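Local coordinates for protein ammonium transporter (Kuenenia stuttgartiensis, PDB 6EU6) that probably senses ammonium at the membrane as the Amt-type part of a sensor histidine kinase, built as a trimer on the ammonium transporter fold, at residues A116-F121 against G186-K191; S29-F34 against D318-I323; G160-A165 against Y345-N350. All coordinates share one frame; numbering follows the deposited sequence.

Interaction 1. Residues A116-F121 against G186-K191; sequences AERSGF and GPRIDK. With LMT (dodecyl-beta-D-maltoside), chain E; ZDM (nonyl 4-O-alpha-D-glucopyranosyl-beta-D-glucopyranoside), chain D.
Arg118 sets out with CG between the backbone N and the carbonyl carbon (chi1 82°), while Arg188 bends at chi3 (-76°), and the two side chains cross at about a right angle, with Arg118 CD 3.8 Å from Arg188 CG. The Arg118 guanidinium presents its NE and NH2 side to Gly186 O: NE lies 2.9 Å from that one atom, nearly in line with the C=O bond, and NH2 reaches it at 3.0 Å from above the carbonyl plane. Arg118 NH1 turns back to Ala116 O at 3.1 Å, and NH2 also meets the Asp317 carbonyl, so bonds to three carbonyls fix the rotation of the flat group. Arg188 NH1 donates a fairly straight bond (160°) to Glu117 OE2 at 2.9 Å, a salt bridge that meets the anti side of the carboxylate, tilted out of its plane. Gln36 and Asn39 hold Glu117 OE1, while Asp317 pairs with Arg188 NH2; both acids probably offset the closeness of the guanidinium groups. Pro187 CG rests 3.1 Å from O61 of the nonyl maltoside. The contact ties the loop between helices 93-114 and 121-144 to that following helix 167-185, with Glu395 of helix 392-397 packed against both arginines.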
loop_
_atom_site.group_PDB
_atom_site.type_symbol
_atom_site.label_atom_id
_atom_site.label_comp_id
_atom_site.label_asym_id
_atom_site.label_seq_id
_atom_site.Cartn_x
_atom_site.Cartn_y
_atom_site.Cartn_z
ATOM N N ALA A 116 16.763 2.241 18.707
ATOM C CA ALA A 116 15.477 2.258 19.350
ATOM C C ALA A 116 15.526 1.829 20.826
ATOM O O ALA A 116 16.402 1.024 21.267
ATOM C CB ALA A 116 14.505 1.357 18.606
ATOM N N GLU A 117 14.534 2.322 21.578
ATOM C CA GLU A 117 14.266 1.834 22.963
ATOM C C GLU A 117 15.100 2.497 24.063
ATOM O O GLU A 117 14.645 2.500 25.192
ATOM C CB GLU A 117 14.326 0.267 23.122
ATOM C CG GLU A 117 13.638 -0.477 21.965
ATOM C CD GLU A 117 12.801 -1.634 22.439
ATOM O OE1 GLU A 117 11.563 -1.562 22.458
ATOM O OE2 GLU A 117 13.401 -2.636 22.806
ATOM N N ARG A 118 16.225 3.121 23.723
ATOM C CA ARG A 118 17.070 3.711 24.766
ATOM C C ARG A 118 17.811 4.964 24.366
ATOM O O ARG A 118 18.352 5.650 25.221
ATOM C CB ARG A 118 18.000 2.672 25.366
ATOM C CG ARG A 118 19.290 2.388 24.565
ATOM C CD ARG A 118 19.033 1.665 23.246
ATOM N NE ARG A 118 20.266 1.110 22.673
ATOM C CZ ARG A 118 20.397 0.492 21.512
ATOM N NH1 ARG A 118 19.323 0.246 20.765
ATOM N NH2 ARG A 118 21.576 0.087 21.095
ATOM N N SER A 119 17.827 5.299 23.091
ATOM C CA SER A 119 18.313 6.567 22.688
ATOM C C SER A 119 17.250 7.614 22.932
ATOM O O SER A 119 16.009 7.310 22.908
ATOM C CB SER A 119 18.758 6.541 21.236
ATOM O OG SER A 119 17.693 6.358 20.349
ATOM N N GLY A 120 17.699 8.864 23.125
ATOM C CA GLY A 120 16.782 9.991 23.201
ATOM C C GLY A 120 16.464 10.557 21.858
ATOM O O GLY A 120 17.119 10.222 20.824
ATOM N N PHE A 121 15.450 11.423 21.841
ATOM C CA PHE A 121 15.000 12.073 20.600
ATOM C C PHE A 121 16.076 12.842 19.808
ATOM O O PHE A 121 16.221 12.692 18.597
ATOM C CB PHE A 121 13.869 12.997 20.913
ATOM C CG PHE A 121 13.134 13.451 19.711
ATOM C CD1 PHE A 121 12.461 12.546 18.919
ATOM C CD2 PHE A 121 13.089 14.796 19.369
ATOM C CE1 PHE A 121 11.746 12.966 17.792
ATOM C CE2 PHE A 121 12.398 15.221 18.256
ATOM C CZ PHE A 121 11.701 14.299 17.475
ATOM N N GLY A 186 24.980 2.583 23.338
ATOM C CA GLY A 186 25.194 1.457 24.197
ATOM C C GLY A 186 24.002 0.538 24.171
ATOM O O GLY A 186 22.936 0.896 23.667
ATOM N N PRO A 187 24.148 -0.633 24.766
ATOM C CA PRO A 187 23.032 -1.597 24.745
ATOM C C PRO A 187 21.859 -1.246 25.605
ATOM O O PRO A 187 21.923 -0.413 26.519
ATOM C CB PRO A 187 23.660 -2.913 25.270
ATOM C CG PRO A 187 25.145 -2.610 25.430
ATOM C CD PRO A 187 25.294 -1.124 25.537
ATOM N N ARG A 188 20.746 -1.872 25.304
ATOM C CA ARG A 188 19.600 -1.698 26.165
ATOM C C ARG A 188 19.985 -2.267 27.560
ATOM O O ARG A 188 20.726 -3.263 27.674
ATOM C CB ARG A 188 18.369 -2.420 25.565
ATOM C CG ARG A 188 17.816 -1.769 24.286
ATOM C CD ARG A 188 16.721 -2.585 23.647
ATOM N NE ARG A 188 17.350 -3.734 22.965
ATOM C CZ ARG A 188 16.696 -4.645 22.245
ATOM N NH1 ARG A 188 15.385 -4.536 21.999
ATOM N NH2 ARG A 188 17.385 -5.575 21.676
ATOM N N ILE A 189 19.484 -1.632 28.596
ATOM C CA ILE A 189 19.745 -2.071 29.945
ATOM C C ILE A 189 19.602 -3.550 30.219
ATOM O O ILE A 189 20.467 -4.147 30.854
ATOM C CB ILE A 189 18.922 -1.328 31.028
ATOM C CG1 ILE A 189 17.447 -1.597 30.844
ATOM C CG2 ILE A 189 19.329 0.129 31.062
ATOM C CD1 ILE A 189 16.524 -0.712 31.633
ATOM N N ASP A 190 18.550 -4.206 29.829
ATOM C CA ASP A 190 18.576 -5.662 30.226
ATOM C C ASP A 190 18.979 -6.557 29.080
ATOM O O ASP A 190 18.536 -7.693 29.026
ATOM C CB ASP A 190 17.184 -6.038 30.679
ATOM C CG ASP A 190 16.113 -5.336 29.831
ATOM O OD1 ASP A 190 16.511 -4.694 28.775
ATOM O OD2 ASP A 190 14.926 -5.344 30.266
ATOM N N LYS A 191 19.798 -6.080 28.129
ATOM C CA LYS A 191 20.065 -6.923 26.972
ATOM C C LYS A 191 21.010 -8.095 27.335
ATOM O O LYS A 191 20.826 -9.232 26.877
ATOM C CB LYS A 191 20.694 -6.078 25.839
ATOM C CG LYS A 191 21.191 -6.888 24.631
ATOM C CD LYS A 191 20.057 -7.692 23.998
ATOM C CE LYS A 191 20.594 -8.573 22.883
ATOM N NZ LYS A 191 19.514 -9.358 22.229
HETATM C C1B LMT E . 16.133 12.210 26.808
HETATM C C2B LMT E . 15.499 11.821 28.184
HETATM C C3B LMT E . 16.066 12.701 29.290
HETATM C C4B LMT E . 17.548 12.466 29.264
HETATM C C5B LMT E . 18.158 12.925 27.965
HETATM C C6B LMT E . 19.686 12.776 28.060
HETATM O O1B LMT E . 15.790 13.552 26.483
HETATM O O2B LMT E . 14.078 12.015 28.203
HETATM O O3B LMT E . 15.617 12.383 30.615
HETATM O "O4'" LMT E . 18.166 13.163 30.353
HETATM O O5B LMT E . 17.560 12.174 26.871
HETATM O O6B LMT E . 20.130 11.685 28.944
HETATM C "C1'" LMT E . 13.719 15.852 23.781
HETATM C "C2'" LMT E . 13.153 14.568 24.252
HETATM C "C3'" LMT E . 13.803 14.091 25.471
HETATM C "C4'" LMT E . 15.222 13.851 25.216
HETATM C "C5'" LMT E . 15.833 15.120 24.574
HETATM C "C6'" LMT E . 17.260 14.850 24.148
HETATM O "O1'" LMT E . 13.024 16.281 22.631
HETATM O "O2'" LMT E . 11.814 14.748 24.621
HETATM O "O3'" LMT E . 13.269 12.859 25.917
HETATM O "O5'" LMT E . 15.080 15.608 23.474
HETATM O "O6'" LMT E . 17.461 13.635 23.399
HETATM C C1 LMT E . 13.523 17.549 22.127
HETATM C C2 LMT E . 12.612 18.067 21.004
HETATM C C3 LMT E . 13.171 19.278 20.263
HETATM C C4 LMT E . 12.230 19.786 19.143
HETATM C C5 LMT E . 12.782 19.574 17.727
HETATM C C6 LMT E . 12.623 20.715 16.725
HETATM C C7 LMT E . 12.809 20.182 15.291
HETATM C C8 LMT E . 13.855 20.913 14.455
HETATM C C9 LMT E . 14.042 20.353 13.020
HETATM C C10 LMT E . 14.812 21.323 12.051
HETATM C C11 LMT E . 15.849 20.718 11.043
HETATM C C12 LMT E . 15.523 20.761 9.537
HETATM C C1 ZDM D . 32.501 -4.233 23.186
HETATM O O1 ZDM D . 28.991 -4.927 27.809
HETATM C C2 ZDM D . 32.047 -5.010 24.442
HETATM O O2 ZDM D . 28.339 -8.453 28.792
HETATM C C3 ZDM D . 30.761 -4.578 25.209
HETATM O O3 ZDM D . 32.495 -6.348 27.744
HETATM C C4 ZDM D . 30.015 -3.433 24.506
HETATM O O4 ZDM D . 30.941 -8.621 28.183
HETATM C C5 ZDM D . 31.187 -6.136 28.297
HETATM O O5 ZDM D . 30.974 -2.509 24.030
HETATM C C6 ZDM D . 31.851 -2.833 22.959
HETATM O O6 ZDM D . 26.372 -4.572 28.636
HETATM C C7 ZDM D . 30.307 -7.347 28.014
HETATM O O7 ZDM D . 31.042 -4.226 26.583
HETATM C C8 ZDM D . 29.061 -7.212 28.858
HETATM C C9 ZDM D . 28.234 -6.038 28.304
HETATM C C10 ZDM D . 30.417 -5.057 27.562
HETATM C C11 ZDM D . 27.297 -5.421 29.335
HETATM O O16 ZDM D . 31.146 -2.408 21.765
HETATM C C18 ZDM D . 31.385 -2.865 20.433
HETATM C C19 ZDM D . 32.795 -2.619 19.941
HETATM C C22 ZDM D . 32.844 -2.174 18.488
HETATM C C25 ZDM D . 33.472 -3.202 17.570
HETATM C C28 ZDM D . 33.317 -2.873 16.078
HETATM C C31 ZDM D . 34.457 -2.035 15.526
HETATM C C34 ZDM D . 34.649 -2.228 14.039
HETATM O O49 ZDM D . 32.515 -5.162 22.086
HETATM O O55 ZDM D . 33.170 -4.946 25.303
HETATM C C57 ZDM D . 29.090 -2.654 25.453
HETATM O O61 ZDM D . 28.055 -3.527 25.907
#

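Interaction 2. Residues S29-F34 against D318-I323; sequences SYETGF and DPVSAI
Tyr30 comes first, its CG anti to the backbone N (chi1 -166°), and it turns a ring edge to Val320, with CE2 4.0 Å from Val320 O. A water 2.7 Å from Tyr30 OH donates to Val320 O at 2.6 Å, bridging the phenol and a buried carbonyl. One residue on, Glu31 offers only its aliphatic part: CG lies 4.0 Å from Val320 CG1, while the carboxylate is engaged by Thr112, Asn47 and an ammonium ion probably taken from the crystallisation liquor. This segment is the last part of helix 2-34, the first of the eleven long helices of the Amt fold, and it faces a type I turn, Asp318 to Ser321, that leads into helix 322-340. Asp318 secures that entry, its OD2 accepting from Ile323 N at 2.7 Å through the syn lone pair. Phe34 fills the join. Phe34 CB sits 3.9 Å from Val320 CG1, and Phe34 CD2 approaches Pro319 O at 3.3 Å. Phe34 CD1 lies 3.8 Å above one face of the Tyr30 ring, toward the rim. An alanine here would probably open a gap beside the Pro319 carbonyl and leave the Tyr30 ring without that neighbour, though CB would still reach Val320.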
loop_
_atom_site.group_PDB
_atom_site.type_symbol
_atom_site.label_atom_id
_atom_site.label_comp_id
_atom_site.label_asym_id
_atom_site.label_seq_id
_atom_site.Cartn_x
_atom_site.Cartn_y
_atom_site.Cartn_z
ATOM N N SER A 29 6.411 0.009 10.470
ATOM C CA SER A 29 5.751 -1.211 10.996
ATOM C C SER A 29 6.745 -2.209 11.487
ATOM O O SER A 29 6.490 -2.857 12.487
ATOM C CB SER A 29 4.897 -1.919 9.967
ATOM O OG SER A 29 4.173 -0.941 9.359
ATOM N N TYR A 30 7.774 -2.466 10.670
ATOM C CA TYR A 30 8.817 -3.440 11.002
ATOM C C TYR A 30 9.445 -3.099 12.376
ATOM O O TYR A 30 9.524 -3.957 13.288
ATOM C CB TYR A 30 9.867 -3.408 9.906
ATOM C CG TYR A 30 10.808 -4.558 9.935
ATOM C CD1 TYR A 30 10.443 -5.749 9.358
ATOM C CD2 TYR A 30 12.076 -4.461 10.578
ATOM C CE1 TYR A 30 11.305 -6.812 9.291
ATOM C CE2 TYR A 30 12.976 -5.544 10.548
ATOM C CZ TYR A 30 12.571 -6.711 9.919
ATOM O OH TYR A 30 13.347 -7.812 9.886
ATOM N N GLU A 31 9.911 -1.848 12.508
ATOM C CA GLU A 31 10.540 -1.470 13.721
ATOM C C GLU A 31 9.573 -1.514 14.925
ATOM O O GLU A 31 10.006 -1.919 16.000
ATOM C CB GLU A 31 11.227 -0.096 13.648
ATOM C CG GLU A 31 12.233 0.010 12.500
ATOM C CD GLU A 31 12.856 1.433 12.317
ATOM O OE1 GLU A 31 12.718 2.254 13.339
ATOM O OE2 GLU A 31 13.496 1.655 11.188
ATOM N N THR A 32 8.320 -1.060 14.750
ATOM C CA THR A 32 7.343 -1.096 15.803
ATOM C C THR A 32 7.107 -2.585 16.182
ATOM O O THR A 32 7.146 -2.958 17.342
ATOM C CB THR A 32 6.079 -0.450 15.371
ATOM O OG1 THR A 32 6.296 0.896 15.006
ATOM C CG2 THR A 32 4.997 -0.490 16.512
ATOM N N GLY A 33 6.945 -3.459 15.190
ATOM C CA GLY A 33 6.792 -4.870 15.461
ATOM C C GLY A 33 7.900 -5.498 16.284
ATOM O O GLY A 33 7.666 -6.327 17.185
ATOM N N PHE A 34 9.132 -5.147 15.940
ATOM C CA PHE A 34 10.333 -5.640 16.633
ATOM C C PHE A 34 10.516 -4.994 18.042
ATOM O O PHE A 34 11.314 -5.417 18.791
ATOM C CB PHE A 34 11.600 -5.384 15.799
ATOM C CG PHE A 34 12.037 -6.542 14.978
ATOM C CD1 PHE A 34 11.439 -6.801 13.744
ATOM C CD2 PHE A 34 13.066 -7.363 15.398
ATOM C CE1 PHE A 34 11.842 -7.863 12.965
ATOM C CE2 PHE A 34 13.472 -8.441 14.616
ATOM C CZ PHE A 34 12.855 -8.688 13.391
ATOM N N ASP A 318 21.269 -4.218 18.592
ATOM C CA ASP A 318 20.584 -3.698 17.357
ATOM C C ASP A 318 19.198 -4.321 17.321
ATOM O O ASP A 318 19.027 -5.493 16.913
ATOM C CB ASP A 318 21.391 -4.144 16.193
ATOM C CG ASP A 318 20.827 -3.697 14.848
ATOM O OD1 ASP A 318 19.678 -3.136 14.743
ATOM O OD2 ASP A 318 21.582 -4.021 13.895
ATOM N N PRO A 319 18.234 -3.622 17.888
ATOM C CA PRO A 319 16.906 -4.231 18.119
ATOM C C PRO A 319 16.212 -4.753 16.847
ATOM O O PRO A 319 15.414 -5.636 16.951
ATOM C CB PRO A 319 16.110 -3.056 18.701
ATOM C CG PRO A 319 17.164 -2.197 19.369
ATOM C CD PRO A 319 18.303 -2.227 18.411
ATOM N N VAL A 320 16.548 -4.251 15.656
ATOM C CA VAL A 320 15.919 -4.706 14.413
ATOM C C VAL A 320 16.860 -5.418 13.472
ATOM O O VAL A 320 16.490 -5.670 12.362
ATOM C CB VAL A 320 15.245 -3.546 13.644
ATOM C CG1 VAL A 320 14.266 -2.782 14.538
ATOM C CG2 VAL A 320 16.267 -2.633 13.038
ATOM N N SER A 321 18.084 -5.672 13.908
ATOM C CA SER A 321 19.155 -6.230 13.094
ATOM C C SER A 321 19.475 -5.371 11.866
ATOM O O SER A 321 19.739 -5.893 10.784
ATOM C CB SER A 321 18.841 -7.663 12.714
ATOM O OG SER A 321 18.548 -8.407 13.856
ATOM N N ALA A 322 19.317 -4.046 12.004
ATOM C CA ALA A 322 19.585 -3.111 10.936
ATOM C C ALA A 322 21.010 -3.240 10.362
ATOM O O ALA A 322 21.248 -3.100 9.151
ATOM C CB ALA A 322 19.388 -1.710 11.420
ATOM N N ILE A 323 21.967 -3.504 11.250
ATOM C CA ILE A 323 23.389 -3.569 10.816
ATOM C C ILE A 323 23.585 -4.797 9.951
ATOM O O ILE A 323 24.098 -4.730 8.859
ATOM C CB ILE A 323 24.331 -3.629 12.015
ATOM C CG1 ILE A 323 24.164 -2.363 12.868
ATOM C CG2 ILE A 323 25.749 -3.785 11.488
ATOM C CD1 ILE A 323 24.745 -2.536 14.298
HETATM O O HOH W 1 15.833 -7.805 10.938
#

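Interaction 3. Residues G160-A165 against Y345-N350; sequences GFIDFA and YLLAEN
Gly160 and Leu347 bring the two loops closest, their CA atoms 4.6 Å apart, where Gly160 ends the preceding helical turn in a Schellman motif with positive phi. The backbone angles of Gly160 leave no ready place for a side chain, and a CB would in any case point at the Leu347 carbonyl. Leu347 exploits this bare patch: its CB lies 3.6 Å from Gly160 CA and 3.5 Å from Gly160 O. Chi1 of -68° sets Leu347 CG anti to the carbonyl carbon, on the side of Ile162; beyond it Leu347 CD1 lies 4.0 Å from Ile162 CG1, the two chains crossing at a slant. Leu347 CD1 also lies 4.0 Å from Phe161 O. Ile162 answers from its own side with an extended chi2 (165°), which places CD1 under the opposing backbone, 3.4 Å from Tyr345 O and 3.9 Å from Leu347 N. One methyl group thus spans the peptide units on both sides of Leu346.

No hydrogen bond passes directly between the segments. Several backbone polar groups are instead met by helix 353-385: Gln356 donates from NE2 to Gly160 O and accepts at OE1 from Leu347 N and Ala348 N, so a single amide joins the two loops, and Gln360 reaches the carbonyl of Ile162. The Tyr345 hydroxyl bonds to an MES molecule, probably from the crystallisation liquor.

The contact therefore seats the loop after helix 322-340 on the loop that leads into helix 167-185. Its chemistry is that of methyl and methylene groups laid against backbone, with little to fix direction between the segments themselves; the orientation of the loops probably owes much to the glutamine that links their backbones.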
loop_
_atom_site.group_PDB
_atom_site.type_symbol
_atom_site.label_atom_id
_atom_site.label_comp_id
_atom_site.label_asym_id
_atom_site.label_seq_id
_atom_site.Cartn_x
_atom_site.Cartn_y
_atom_site.Cartn_z
ATOM N N GLY A 160 35.391 2.490 -11.601
ATOM C CA GLY A 160 34.569 1.322 -12.009
ATOM C C GLY A 160 33.620 0.699 -10.961
ATOM O O GLY A 160 33.089 -0.386 -11.181
ATOM N N PHE A 161 33.421 1.375 -9.840
ATOM C CA PHE A 161 32.472 0.917 -8.811
ATOM C C PHE A 161 31.051 0.822 -9.397
ATOM O O PHE A 161 30.623 1.724 -10.099
ATOM C CB PHE A 161 32.460 1.859 -7.625
ATOM C CG PHE A 161 31.675 1.355 -6.458
ATOM C CD1 PHE A 161 32.064 0.202 -5.782
ATOM C CD2 PHE A 161 30.549 2.023 -6.020
ATOM C CE1 PHE A 161 31.358 -0.272 -4.689
ATOM C CE2 PHE A 161 29.820 1.546 -4.904
ATOM C CZ PHE A 161 30.220 0.379 -4.282
ATOM N N ILE A 162 30.379 -0.287 -9.099
ATOM C CA ILE A 162 29.015 -0.542 -9.528
ATOM C C ILE A 162 28.095 -0.723 -8.297
ATOM O O ILE A 162 28.403 -1.472 -7.403
ATOM C CB ILE A 162 28.950 -1.808 -10.372
ATOM C CG1 ILE A 162 29.741 -1.592 -11.708
ATOM C CG2 ILE A 162 27.524 -2.223 -10.718
ATOM C CD1 ILE A 162 30.021 -2.900 -12.407
ATOM N N ASP A 163 26.999 0.008 -8.284
ATOM C CA ASP A 163 25.920 -0.262 -7.338
ATOM C C ASP A 163 24.616 0.208 -8.011
ATOM O O ASP A 163 24.305 1.380 -8.016
ATOM C CB ASP A 163 26.201 0.464 -6.062
ATOM C CG ASP A 163 25.230 0.122 -4.960
ATOM O OD1 ASP A 163 24.245 -0.647 -5.190
ATOM O OD2 ASP A 163 25.439 0.678 -3.871
ATOM N N PHE A 164 23.899 -0.724 -8.612
ATOM C CA PHE A 164 22.713 -0.352 -9.356
ATOM C C PHE A 164 21.706 0.519 -8.611
ATOM O O PHE A 164 21.338 1.606 -9.070
ATOM C CB PHE A 164 22.036 -1.650 -9.842
ATOM C CG PHE A 164 20.749 -1.403 -10.534
ATOM C CD1 PHE A 164 20.705 -0.581 -11.665
ATOM C CD2 PHE A 164 19.590 -2.064 -10.145
ATOM C CE1 PHE A 164 19.504 -0.352 -12.314
ATOM C CE2 PHE A 164 18.397 -1.821 -10.794
ATOM C CZ PHE A 164 18.326 -0.950 -11.852
ATOM N N ALA A 165 21.212 0.013 -7.486
ATOM C CA ALA A 165 20.157 0.665 -6.771
ATOM C C ALA A 165 20.537 1.063 -5.336
ATOM O O ALA A 165 19.737 1.656 -4.632
ATOM C CB ALA A 165 18.894 -0.191 -6.857
ATOM N N TYR A 345 28.295 -5.586 -18.251
ATOM C CA TYR A 345 28.103 -4.543 -17.247
ATOM C C TYR A 345 29.352 -4.157 -16.440
ATOM O O TYR A 345 29.363 -3.123 -15.734
ATOM C CB TYR A 345 26.985 -4.970 -16.276
ATOM C CG TYR A 345 25.654 -4.865 -16.904
ATOM C CD1 TYR A 345 24.967 -3.677 -16.835
ATOM C CD2 TYR A 345 25.108 -5.916 -17.575
ATOM C CE1 TYR A 345 23.746 -3.543 -17.417
ATOM C CE2 TYR A 345 23.871 -5.799 -18.162
ATOM C CZ TYR A 345 23.206 -4.600 -18.042
ATOM O OH TYR A 345 22.021 -4.393 -18.634
ATOM N N LEU A 346 30.377 -5.000 -16.475
ATOM C CA LEU A 346 31.528 -4.741 -15.659
ATOM C C LEU A 346 32.212 -3.438 -16.110
ATOM O O LEU A 346 32.208 -3.086 -17.281
ATOM C CB LEU A 346 32.443 -5.934 -15.678
ATOM C CG LEU A 346 31.839 -7.261 -15.244
ATOM C CD1 LEU A 346 32.945 -8.316 -15.343
ATOM C CD2 LEU A 346 31.301 -7.256 -13.842
ATOM N N LEU A 347 32.741 -2.672 -15.171
ATOM C CA LEU A 347 33.413 -1.454 -15.538
ATOM C C LEU A 347 34.895 -1.583 -15.266
ATOM O O LEU A 347 35.627 -0.690 -15.627
ATOM C CB LEU A 347 32.882 -0.269 -14.723
ATOM C CG LEU A 347 31.450 0.164 -15.004
ATOM C CD1 LEU A 347 31.123 1.313 -14.023
ATOM C CD2 LEU A 347 31.292 0.581 -16.458
ATOM N N ALA A 348 35.352 -2.654 -14.618
ATOM C CA ALA A 348 36.750 -2.735 -14.235
ATOM C C ALA A 348 37.549 -2.519 -15.495
ATOM O O ALA A 348 37.235 -3.147 -16.516
ATOM C CB ALA A 348 37.048 -4.085 -13.677
ATOM N N GLU A 349 38.546 -1.626 -15.441
ATOM C CA GLU A 349 39.257 -1.242 -16.664
ATOM C C GLU A 349 39.761 -2.420 -17.468
ATOM O O GLU A 349 39.719 -2.398 -18.691
ATOM C CB GLU A 349 40.425 -0.277 -16.441
ATOM C CG GLU A 349 41.132 -0.069 -17.791
ATOM C CD GLU A 349 41.769 1.276 -17.978
ATOM O OE1 GLU A 349 42.263 1.802 -16.962
ATOM O OE2 GLU A 349 41.782 1.763 -19.148
ATOM N N ASN A 350 40.216 -3.466 -16.817
ATOM C CA ASN A 350 40.682 -4.598 -17.617
ATOM C C ASN A 350 39.584 -5.583 -17.961
ATOM O O ASN A 350 39.860 -6.616 -18.532
ATOM C CB ASN A 350 41.870 -5.298 -16.935
ATOM C CG ASN A 350 41.448 -6.147 -15.741
ATOM O OD1 ASN A 350 40.250 -6.268 -15.443
ATOM N ND2 ASN A 350 42.427 -6.764 -15.068
#

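How the interactions relate
Along the chain the segments come in the order 29-34, 116-121, 160-165, 186-191, 318-323 and 345-350. Interactions 1 and 2 are neighbours, with centres 13 Å apart, and meet through Pro319, which packs on Arg118 and Arg188. Interaction 3 lies on the opposite side of the chain's centre, its own centre about 39 Å from that of interaction 1 and 32 Å from that of interaction 2. Two helices span the distance: helix 167-185 runs from just after 160-165 to 186-191, and helix 322-340 starts within 318-323 and ends shortly before 345-350. The contacts therefore join loops and helix ends at both ends of the helical bundle.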